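Endo-beta-1,2-glucanase (Talaromyces funiculosus, PDB 6IMV) hydrolyses internal beta-1,2-glucosidic linkages in beta-1,2-glucan and is seen here in complex with sophorose. Local coordinates at residues A[86-91]-A[439-444]; A[246-251]-A[294-299]; A[304-309]-A[386-391]. All blocks are in the same frame, centred on the assembly; numbering follows the deposited sequence.

Interaction 1 of 3, residues A[86-91]-A[439-444]; sequences QVMLYA and TVNAIL
Asn441 projects from helix 433-443 onto helix 80-94 at Met88 CB and the backbone N of Leu89, a worked example of how one polar side chain can be lodged in a buried contact between two helices. Its CB is directed at the neighbouring helix. One bond further out, CG lies 3.7 Å from Met88 CB, so the amide bears on the root of the methionine rather than on its sulfur. At the tip the two branches part company. OD1 lies 3.3 Å from Met88 CB and comes within 3.4 Å of Leu89 N, but the angle is too poor for a hydrogen bond and the approach is van der Waals in kind. ND2 finds the polar mate: it donates to the carbonyl oxygen of Leu85, one turn back from Leu89, which ties the amide to the opposing backbone and fixes its rotation.

Beside this polar tip runs an apolar seam. Leu89 holds CG anti to its backbone N (chi1 -176°), and its CD2 branch does the touching, 3.7 Å from Leu444 CD1 and 4.2 Å from Val440 CG1. The leucine crosses both partners at a slant, methyl against methyl.

The two helical segments run in the same general sense, inclined by 29°, with axes 9.8 Å apart at their closest, consistent with the (alpha/alpha)6 barrel of this hydrolase family. Helix 98-104 covers the seam, Phe103 reaching both Leu89 and Val440, while helix 30-41 packs on Val440 and Ile443, and helix 112-133 lies against Val87 and Tyr90 of helix 80-94.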
loop_
_atom_site.group_PDB
_atom_site.type_symbol
_atom_site.label_atom_id
_atom_site.label_comp_id
_atom_site.label_asym_id
_atom_site.label_seq_id
_atom_site.Cartn_x
_atom_site.Cartn_y
_atom_site.Cartn_z
ATOM N N GLN A 86 -2.986 -1.477 7.597
ATOM C CA GLN A 86 -3.427 -1.391 8.976
ATOM C C GLN A 86 -2.379 -2.039 9.893
ATOM O O GLN A 86 -1.990 -1.470 10.913
ATOM C CB GLN A 86 -4.793 -2.067 9.097
ATOM C CG GLN A 86 -5.392 -2.049 10.493
ATOM C CD GLN A 86 -6.687 -2.821 10.550
ATOM O OE1 GLN A 86 -6.976 -3.647 9.689
ATOM N NE2 GLN A 86 -7.476 -2.564 11.578
ATOM N N VAL A 87 -1.898 -3.221 9.501
ATOM C CA VAL A 87 -0.943 -3.976 10.307
ATOM C C VAL A 87 0.387 -3.214 10.391
ATOM O O VAL A 87 0.976 -3.127 11.476
ATOM C CB VAL A 87 -0.789 -5.420 9.789
ATOM C CG1 VAL A 87 0.436 -6.119 10.369
ATOM C CG2 VAL A 87 -2.045 -6.231 10.075
ATOM N N MET A 88 0.842 -2.649 9.268
ATOM C CA MET A 88 2.089 -1.875 9.244
ATOM C C MET A 88 1.985 -0.692 10.219
ATOM O O MET A 88 2.927 -0.415 10.967
ATOM C CB MET A 88 2.405 -1.364 7.831
ATOM C CG MET A 88 3.029 -2.412 6.944
ATOM S SD MET A 88 3.583 -1.754 5.345
ATOM C CE MET A 88 2.044 -1.755 4.443
ATOM N N LEU A 89 0.842 0.004 10.208
ATOM C CA LEU A 89 0.598 1.125 11.127
ATOM C C LEU A 89 0.708 0.616 12.571
ATOM O O LEU A 89 1.349 1.256 13.408
ATOM C CB LEU A 89 -0.784 1.710 10.833
ATOM C CG LEU A 89 -1.234 2.951 11.601
ATOM C CD1 LEU A 89 -1.842 2.594 12.941
ATOM C CD2 LEU A 89 -0.135 3.978 11.777
ATOM N N TYR A 90 0.073 -0.531 12.846
ATOM C CA TYR A 90 0.049 -1.112 14.186
ATOM C C TYR A 90 1.446 -1.568 14.628
ATOM O O TYR A 90 1.731 -1.554 15.826
ATOM C CB TYR A 90 -0.956 -2.263 14.278
ATOM C CG TYR A 90 -2.406 -1.875 14.146
ATOM C CD1 TYR A 90 -2.855 -0.585 14.378
ATOM C CD2 TYR A 90 -3.343 -2.826 13.789
ATOM C CE1 TYR A 90 -4.194 -0.256 14.237
ATOM C CE2 TYR A 90 -4.684 -2.516 13.651
ATOM C CZ TYR A 90 -5.117 -1.226 13.885
ATOM O OH TYR A 90 -6.435 -0.935 13.736
ATOM N N ALA A 91 2.301 -1.972 13.681
ATOM C CA ALA A 91 3.672 -2.362 13.995
ATOM C C ALA A 91 4.417 -1.158 14.585
ATOM O O ALA A 91 5.074 -1.286 15.621
ATOM C CB ALA A 91 4.360 -2.926 12.777
ATOM N N THR A 439 0.286 6.614 2.354
ATOM C CA THR A 439 1.056 7.811 2.609
ATOM C C THR A 439 1.511 7.835 4.073
ATOM O O THR A 439 2.670 8.102 4.359
ATOM C CB THR A 439 0.265 9.072 2.258
ATOM O OG1 THR A 439 -0.191 8.911 0.914
ATOM C CG2 THR A 439 1.096 10.331 2.402
ATOM N N VAL A 440 0.592 7.527 4.985
ATOM C CA VAL A 440 0.915 7.466 6.407
ATOM C C VAL A 440 2.092 6.502 6.611
ATOM O O VAL A 440 3.075 6.858 7.274
ATOM C CB VAL A 440 -0.306 7.083 7.259
ATOM C CG1 VAL A 440 0.090 6.776 8.703
ATOM C CG2 VAL A 440 -1.373 8.165 7.203
ATOM N N ASN A 441 2.008 5.309 6.012
ATOM C CA ASN A 441 3.039 4.278 6.192
ATOM C C ASN A 441 4.377 4.752 5.605
ATOM O O ASN A 441 5.432 4.437 6.149
ATOM C CB ASN A 441 2.578 2.920 5.657
ATOM C CG ASN A 441 1.806 2.145 6.701
ATOM O OD1 ASN A 441 2.304 1.948 7.810
ATOM N ND2 ASN A 441 0.595 1.717 6.370
ATOM N N ALA A 442 4.338 5.542 4.526
ATOM C CA ALA A 442 5.558 6.137 3.963
ATOM C C ALA A 442 6.151 7.190 4.923
ATOM O O ALA A 442 7.358 7.250 5.109
ATOM C CB ALA A 442 5.272 6.702 2.598
ATOM N N ILE A 443 5.295 8.019 5.528
ATOM C CA ILE A 443 5.723 9.025 6.515
ATOM C C ILE A 443 6.437 8.334 7.691
ATOM O O ILE A 443 7.400 8.869 8.203
ATOM C CB ILE A 443 4.525 9.877 6.984
ATOM C CG1 ILE A 443 4.099 10.880 5.909
ATOM C CG2 ILE A 443 4.805 10.552 8.322
ATOM C CD1 ILE A 443 2.731 11.497 6.134
ATOM N N LEU A 444 5.980 7.136 8.081
ATOM C CA LEU A 444 6.555 6.367 9.216
ATOM C C LEU A 444 7.808 5.580 8.795
ATOM O O LEU A 444 8.409 4.901 9.623
ATOM C CB LEU A 444 5.485 5.415 9.760
ATOM C CG LEU A 444 4.277 6.097 10.396
ATOM C CD1 LEU A 444 3.220 5.074 10.764
ATOM C CD2 LEU A 444 4.695 6.899 11.623
#

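Interaction 2 of 3, residues A[246-251]-A[294-299]; sequences NDPYEG and TVQKGY. With GLC (alpha-D-glucopyranose), chain D; NAG (2-acetamido-2-deoxy-beta-D-glucopyranose), chain H.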
loop_
_atom_site.group_PDB
_atom_site.type_symbol
_atom_site.label_atom_id
_atom_site.label_comp_id
_atom_site.label_asym_id
_atom_site.label_seq_id
_atom_site.Cartn_x
_atom_site.Cartn_y
_atom_site.Cartn_z
ATOM N N ASN A 246 4.930 -12.215 -11.981
ATOM C CA ASN A 246 6.189 -12.367 -12.714
ATOM C C ASN A 246 6.862 -11.013 -12.973
ATOM O O ASN A 246 7.734 -10.912 -13.859
ATOM C CB ASN A 246 5.960 -13.106 -14.032
ATOM C CG ASN A 246 5.133 -12.316 -15.022
ATOM O OD1 ASN A 246 4.479 -11.342 -14.655
ATOM N ND2 ASN A 246 5.186 -12.709 -16.286
ATOM N N ASP A 247 6.514 -9.987 -12.187
ATOM C CA ASP A 247 7.015 -8.641 -12.458
ATOM C C ASP A 247 7.603 -8.012 -11.194
ATOM O O ASP A 247 7.481 -8.554 -10.102
ATOM C CB ASP A 247 5.909 -7.817 -13.116
ATOM C CG ASP A 247 4.715 -7.550 -12.219
ATOM O OD1 ASP A 247 4.922 -7.313 -11.011
ATOM O OD2 ASP A 247 3.596 -7.561 -12.743
ATOM N N PRO A 248 8.279 -6.844 -11.300
ATOM C CA PRO A 248 8.908 -6.214 -10.139
ATOM C C PRO A 248 7.993 -5.362 -9.235
ATOM O O PRO A 248 8.495 -4.642 -8.348
ATOM C CB PRO A 248 9.996 -5.307 -10.731
ATOM C CG PRO A 248 9.771 -5.295 -12.239
ATOM C CD PRO A 248 8.528 -6.106 -12.542
ATOM N N TYR A 249 6.677 -5.449 -9.426
ATOM C CA TYR A 249 5.725 -4.615 -8.670
ATOM C C TYR A 249 5.341 -5.387 -7.392
ATOM O O TYR A 249 6.156 -6.131 -6.873
ATOM C CB TYR A 249 4.630 -4.121 -9.626
ATOM C CG TYR A 249 5.197 -3.743 -10.974
ATOM C CD1 TYR A 249 6.224 -2.816 -11.089
ATOM C CD2 TYR A 249 4.782 -4.383 -12.127
ATOM C CE1 TYR A 249 6.799 -2.518 -12.320
ATOM C CE2 TYR A 249 5.350 -4.109 -13.360
ATOM C CZ TYR A 249 6.361 -3.170 -13.461
ATOM O OH TYR A 249 6.910 -2.900 -14.684
ATOM N N GLU A 250 4.130 -5.174 -6.863
ATOM C CA GLU A 250 3.823 -5.529 -5.466
ATOM C C GLU A 250 3.854 -7.043 -5.268
ATOM O O GLU A 250 4.121 -7.515 -4.162
ATOM C CB GLU A 250 2.458 -5.003 -5.015
ATOM C CG GLU A 250 2.143 -3.596 -5.480
ATOM C CD GLU A 250 1.277 -3.592 -6.721
ATOM O OE1 GLU A 250 1.849 -3.656 -7.834
ATOM O OE2 GLU A 250 0.028 -3.609 -6.561
ATOM N N GLY A 251 3.595 -7.793 -6.345
ATOM C CA GLY A 251 3.584 -9.240 -6.320
ATOM C C GLY A 251 4.935 -9.843 -5.967
ATOM O O GLY A 251 5.015 -11.009 -5.573
ATOM N N THR A 294 16.802 7.459 -16.297
ATOM C CA THR A 294 16.669 6.008 -16.336
ATOM C C THR A 294 15.835 5.538 -15.143
ATOM O O THR A 294 16.149 5.855 -13.979
ATOM C CB THR A 294 18.031 5.302 -16.319
ATOM O OG1 THR A 294 18.804 5.813 -17.402
ATOM C CG2 THR A 294 17.902 3.798 -16.428
ATOM N N VAL A 295 14.782 4.771 -15.447
ATOM C CA VAL A 295 13.897 4.226 -14.443
ATOM C C VAL A 295 13.646 2.748 -14.734
ATOM O O VAL A 295 13.854 2.262 -15.851
ATOM C CB VAL A 295 12.565 5.000 -14.394
ATOM C CG1 VAL A 295 12.787 6.454 -14.038
ATOM C CG2 VAL A 295 11.780 4.874 -15.695
ATOM N N GLN A 296 13.151 2.058 -13.708
ATOM C CA GLN A 296 12.484 0.779 -13.865
ATOM C C GLN A 296 11.152 0.996 -14.589
ATOM O O GLN A 296 10.290 1.750 -14.111
ATOM C CB GLN A 296 12.214 0.155 -12.498
ATOM C CG GLN A 296 11.468 -1.169 -12.588
ATOM C CD GLN A 296 11.200 -1.718 -11.214
ATOM O OE1 GLN A 296 11.978 -2.511 -10.693
ATOM N NE2 GLN A 296 10.107 -1.277 -10.617
ATOM N N LYS A 297 10.978 0.314 -15.722
ATOM C CA LYS A 297 9.742 0.380 -16.472
ATOM C C LYS A 297 8.591 -0.120 -15.590
ATOM O O LYS A 297 8.714 -1.142 -14.929
ATOM C CB LYS A 297 9.863 -0.439 -17.755
ATOM C CG LYS A 297 8.744 -0.216 -18.760
ATOM C CD LYS A 297 8.943 -1.033 -20.013
ATOM C CE LYS A 297 7.865 -0.770 -21.037
ATOM N NZ LYS A 297 8.112 -1.549 -22.269
ATOM N N GLY A 298 7.500 0.650 -15.556
ATOM C CA GLY A 298 6.341 0.355 -14.733
ATOM C C GLY A 298 5.300 -0.468 -15.477
ATOM O O GLY A 298 5.425 -0.744 -16.669
ATOM N N TYR A 299 4.254 -0.879 -14.757
ATOM C CA TYR A 299 3.105 -1.470 -15.403
ATOM C C TYR A 299 2.302 -0.327 -16.039
ATOM O O TYR A 299 2.195 -0.244 -17.278
ATOM C CB TYR A 299 2.319 -2.360 -14.436
ATOM C CG TYR A 299 1.342 -3.272 -15.132
ATOM C CD1 TYR A 299 1.785 -4.290 -15.961
ATOM C CD2 TYR A 299 -0.023 -3.088 -15.002
ATOM C CE1 TYR A 299 0.896 -5.121 -16.625
ATOM C CE2 TYR A 299 -0.928 -3.917 -15.648
ATOM C CZ TYR A 299 -0.466 -4.931 -16.468
ATOM O OH TYR A 299 -1.363 -5.731 -17.106
HETATM C C1 GLC D . -2.514 -6.285 -11.335
HETATM C C2 GLC D . -2.480 -5.958 -9.859
HETATM C C3 GLC D . -1.764 -4.642 -9.615
HETATM C C4 GLC D . -0.351 -4.725 -10.164
HETATM C C5 GLC D . -0.417 -5.078 -11.651
HETATM C C6 GLC D . 0.975 -5.321 -12.227
HETATM O O1 GLC D . -3.363 -5.291 -11.945
HETATM O O2 GLC D . -3.837 -5.834 -9.409
HETATM O O3 GLC D . -1.704 -4.327 -8.224
HETATM O O4 GLC D . 0.336 -3.490 -9.925
HETATM O O5 GLC D . -1.191 -6.266 -11.855
HETATM O O6 GLC D . 1.611 -6.425 -11.575
HETATM C C1 NAG H . 4.705 -5.671 -21.565
HETATM C C2 NAG H . 5.485 -5.533 -22.870
HETATM C C3 NAG H . 5.448 -6.877 -23.583
HETATM C C4 NAG H . 6.108 -7.918 -22.684
HETATM C C5 NAG H . 5.231 -8.066 -21.433
HETATM C C6 NAG H . 5.755 -9.100 -20.442
HETATM C C7 NAG H . 5.444 -3.300 -23.908
HETATM C C8 NAG H . 4.675 -2.372 -24.784
HETATM N N2 NAG H . 4.918 -4.508 -23.728
HETATM O O3 NAG H . 6.155 -6.765 -24.806
HETATM O O4 NAG H . 6.324 -9.142 -23.400
HETATM O O5 NAG H . 5.192 -6.785 -20.788
HETATM O O6 NAG H . 7.159 -8.898 -20.219
HETATM O O7 NAG H . 6.476 -2.947 -23.381
HETATM O O HOH W 1 8.745 -1.984 -8.053
#
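The hydroxyl of Tyr249 donates to the main-chain oxygen of Lys297, OH to O 2.5 Å, a short bond that ties the loop before helix 252-261 to the chain leaving strand 290-296. An Asx turn sets up the tyrosine: Asp247 OD1 accepts from Tyr249 N at 3.0 Å, with the donor 33° out of the carboxylate plane. The Lys297 oxygen sits at the rim of the phenol, near its plane, and Pro248 CD lies over one ring face. Tyr299 crosses Tyr249 at about a right angle, its CB 3.7 Å from Tyr249 CE2.

The same turn and its neighbours hold a glucose unit of the bound saccharide. Asp247 OD2 accepts from O6 of the sugar at 2.6 Å, which leaves the two carboxylate oxygens with separate tasks, one for the loop and one for the ligand. Glu250, turned at its second torsion (chi2 98°), takes two adjacent hydroxyls: OE1 accepts from O4 of the glucose and OE2 from O3. Tyr299 offers a ring face to C6 of that unit.

Away from the sugar, Pro248 and Gln296 lie alongside each other, pointing opposite ways, Pro248 CB meeting Gln296 OE1, an oxygen also hydrogen-bonded to Tyr472. The amide's other branch closes a water bridge: Gln296 NE2 donates to a water at 3.0 Å, and that water donates to Pro248 O at 2.7 Å.

Interaction 3 of 3, residues A[304-309]-A[386-391]; sequences HETWKV and VFPTVL. With GLC (alpha-D-glucopyranose), chain D.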
loop_
_atom_site.group_PDB
_atom_site.type_symbol
_atom_site.label_atom_id
_atom_site.label_comp_id
_atom_site.label_asym_id
_atom_site.label_seq_id
_atom_site.Cartn_x
_atom_site.Cartn_y
_atom_site.Cartn_z
ATOM N N HIS A 304 1.444 3.070 -6.817
ATOM C CA HIS A 304 1.137 1.883 -5.993
ATOM C C HIS A 304 2.081 0.724 -6.327
ATOM O O HIS A 304 2.325 -0.117 -5.470
ATOM C CB HIS A 304 -0.339 1.462 -6.114
ATOM C CG HIS A 304 -0.619 0.565 -7.270
ATOM N ND1 HIS A 304 -0.764 1.039 -8.562
ATOM C CD2 HIS A 304 -0.772 -0.773 -7.345
ATOM C CE1 HIS A 304 -0.985 0.029 -9.383
ATOM N NE2 HIS A 304 -0.998 -1.088 -8.662
ATOM N N GLU A 305 2.617 0.700 -7.558
ATOM C CA GLU A 305 3.482 -0.394 -8.037
ATOM C C GLU A 305 4.781 -0.499 -7.217
ATOM O O GLU A 305 5.459 -1.521 -7.286
ATOM C CB GLU A 305 3.806 -0.210 -9.525
ATOM C CG GLU A 305 2.588 -0.293 -10.422
ATOM C CD GLU A 305 2.771 0.304 -11.815
ATOM O OE1 GLU A 305 3.926 0.458 -12.258
ATOM O OE2 GLU A 305 1.749 0.646 -12.443
ATOM N N THR A 306 5.105 0.545 -6.437
ATOM C CA THR A 306 6.349 0.672 -5.673
ATOM C C THR A 306 6.179 0.171 -4.225
ATOM O O THR A 306 7.127 0.187 -3.452
ATOM C CB THR A 306 6.823 2.131 -5.747
ATOM O OG1 THR A 306 7.107 2.414 -7.119
ATOM C CG2 THR A 306 8.045 2.427 -4.910
ATOM N N TRP A 307 4.978 -0.325 -3.893
ATOM C CA TRP A 307 4.546 -0.789 -2.561
ATOM C C TRP A 307 5.597 -1.654 -1.848
ATOM O O TRP A 307 5.727 -1.564 -0.628
ATOM C CB TRP A 307 3.243 -1.570 -2.735
ATOM C CG TRP A 307 2.403 -1.848 -1.528
ATOM C CD1 TRP A 307 2.722 -2.588 -0.427
ATOM C CD2 TRP A 307 1.007 -1.508 -1.391
ATOM N NE1 TRP A 307 1.638 -2.689 0.406
ATOM C CE2 TRP A 307 0.564 -2.055 -0.166
ATOM C CE3 TRP A 307 0.092 -0.809 -2.190
ATOM C CZ2 TRP A 307 -0.746 -1.897 0.288
ATOM C CZ3 TRP A 307 -1.204 -0.661 -1.745
ATOM C CH2 TRP A 307 -1.616 -1.200 -0.522
ATOM N N LYS A 308 6.294 -2.526 -2.585
ATOM C CA LYS A 308 7.181 -3.530 -1.987
ATOM C C LYS A 308 8.263 -2.879 -1.115
ATOM O O LYS A 308 8.697 -3.481 -0.141
ATOM C CB LYS A 308 7.822 -4.418 -3.056
ATOM C CG LYS A 308 8.859 -3.737 -3.938
ATOM C CD LYS A 308 9.221 -4.537 -5.169
ATOM C CE LYS A 308 10.399 -3.957 -5.921
ATOM N NZ LYS A 308 10.832 -4.839 -7.030
ATOM N N VAL A 309 8.693 -1.658 -1.460
ATOM C CA VAL A 309 9.826 -1.018 -0.778
ATOM C C VAL A 309 9.419 -0.594 0.644
ATOM O O VAL A 309 10.293 -0.362 1.469
ATOM C CB VAL A 309 10.398 0.167 -1.580
ATOM C CG1 VAL A 309 10.717 -0.234 -3.007
ATOM C CG2 VAL A 309 9.488 1.385 -1.543
ATOM N N VAL A 386 2.081 10.470 -3.850
ATOM C CA VAL A 386 3.312 11.017 -3.264
ATOM C C VAL A 386 4.032 9.993 -2.367
ATOM O O VAL A 386 5.139 10.276 -1.937
ATOM C CB VAL A 386 3.036 12.291 -2.442
ATOM C CG1 VAL A 386 2.180 13.291 -3.200
ATOM C CG2 VAL A 386 2.432 11.970 -1.082
ATOM N N PHE A 387 3.421 8.851 -2.033
ATOM C CA PHE A 387 4.016 8.000 -0.983
ATOM C C PHE A 387 5.448 7.598 -1.353
ATOM O O PHE A 387 6.320 7.666 -0.491
ATOM C CB PHE A 387 3.099 6.836 -0.582
ATOM C CG PHE A 387 3.238 5.557 -1.358
ATOM C CD1 PHE A 387 4.322 4.718 -1.162
ATOM C CD2 PHE A 387 2.249 5.162 -2.248
ATOM C CE1 PHE A 387 4.437 3.533 -1.870
ATOM C CE2 PHE A 387 2.369 3.979 -2.959
ATOM C CZ PHE A 387 3.454 3.158 -2.758
ATOM N N PRO A 388 5.784 7.222 -2.610
ATOM C CA PRO A 388 7.157 6.832 -2.937
ATOM C C PRO A 388 8.126 8.026 -2.882
ATOM O O PRO A 388 9.297 7.852 -2.561
ATOM C CB PRO A 388 7.092 6.274 -4.373
ATOM C CG PRO A 388 5.615 6.137 -4.674
ATOM C CD PRO A 388 4.902 7.127 -3.779
ATOM N N THR A 389 7.617 9.224 -3.191
ATOM C CA THR A 389 8.392 10.452 -3.114
ATOM C C THR A 389 8.763 10.726 -1.647
ATOM O O THR A 389 9.899 11.111 -1.346
ATOM C CB THR A 389 7.623 11.629 -3.725
ATOM O OG1 THR A 389 6.951 11.193 -4.907
ATOM C CG2 THR A 389 8.523 12.800 -4.038
ATOM N N VAL A 390 7.800 10.504 -0.745
ATOM C CA VAL A 390 7.964 10.780 0.679
ATOM C C VAL A 390 9.160 9.987 1.235
ATOM O O VAL A 390 9.890 10.498 2.085
ATOM C CB VAL A 390 6.671 10.480 1.463
ATOM C CG1 VAL A 390 6.924 10.383 2.963
ATOM C CG2 VAL A 390 5.594 11.511 1.163
ATOM N N LEU A 391 9.357 8.753 0.753
ATOM C CA LEU A 391 10.447 7.887 1.233
ATOM C C LEU A 391 11.819 8.518 0.955
ATOM O O LEU A 391 12.754 8.283 1.722
ATOM C CB LEU A 391 10.325 6.506 0.585
ATOM C CG LEU A 391 9.100 5.690 1.011
ATOM C CD1 LEU A 391 9.003 4.392 0.233
ATOM C CD2 LEU A 391 9.122 5.413 2.510
HETATM C C1 GLC D . -2.514 -6.285 -11.335
HETATM C C2 GLC D . -2.480 -5.958 -9.859
HETATM C C3 GLC D . -1.764 -4.642 -9.615
HETATM C C4 GLC D . -0.351 -4.725 -10.164
HETATM C C5 GLC D . -0.417 -5.078 -11.651
HETATM C C6 GLC D . 0.975 -5.321 -12.227
HETATM O O1 GLC D . -3.363 -5.291 -11.945
HETATM O O2 GLC D . -3.837 -5.834 -9.409
HETATM O O3 GLC D . -1.704 -4.327 -8.224
HETATM O O4 GLC D . 0.336 -3.490 -9.925
HETATM O O5 GLC D . -1.191 -6.266 -11.855
HETATM O O6 GLC D . 1.611 -6.425 -11.575
#
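His304 and Phe387 both place CG between their own backbone N and carbonyl carbon (chi1 86° and 89°). Beyond CG the phenylalanine ring lies against the backbone of 304-309, while the imidazole is turned to the sugar. Phe387 arrives edge first: CE2 is 3.9 Å from His304 CA and CZ is 4.0 Å from Trp307 N, both near the ring plane. Its rim thus rests on a 3-10 turn, closed by the bond from Trp307 N to His304 O. Pro388 CD lies over one face of the same ring, toward its rim. The arrangement is a 3-10 turn that presents a saccharide-binding histidine on one side and rests against helix 387-392 on the other.

On its far end the histidine donates from NE2 to O4 of the bound glucose at 3.0 Å, with a weak second bond to O3, while ND1 pairs with Ser302 OG. An alanine here would probably leave Ser302 OG without its ring partner and the O4 and O3 hydroxyls of the glucose held from fewer sides.

Two side-chain contacts extend the interface: the Thr306 methyl CG2 lies 4.0 Å from Pro388 CB, and Val309 CG2 meets Leu391 CD1 at 3.5 Å. Helix 318-337 packs on Thr306 and Pro388, helix 394-405 lies against Val386 and Val390, and helix 433-443 reaches Phe387 through Ser438 and Ala442.

Overall arrangement
Interaction 3 links the other two, its centre about 12 Å from each, whereas interactions 1 and 2 have centres about 22 Å apart and nearest atoms about 10 Å apart. Toward 86-91/439-444 the junction is van der Waals packing, with Ala442 CB 3.4 Å from Phe387 O. Toward 246-251/294-299 it is polar: Lys308 NZ lies 2.7 Å from Pro248 O and Glu305 OE1 2.9 Å from Tyr299 N. Interactions 2 and 3 share the bound glucose unit, and the side chain of His304 is about 5 Å from a bound beta-D-glucopyranose. The Met88 side chain is about 13 Å from the glucose unit and a bound beta-D-glucopyranose, so interaction 1, a buried helix-helix contact, touches neither.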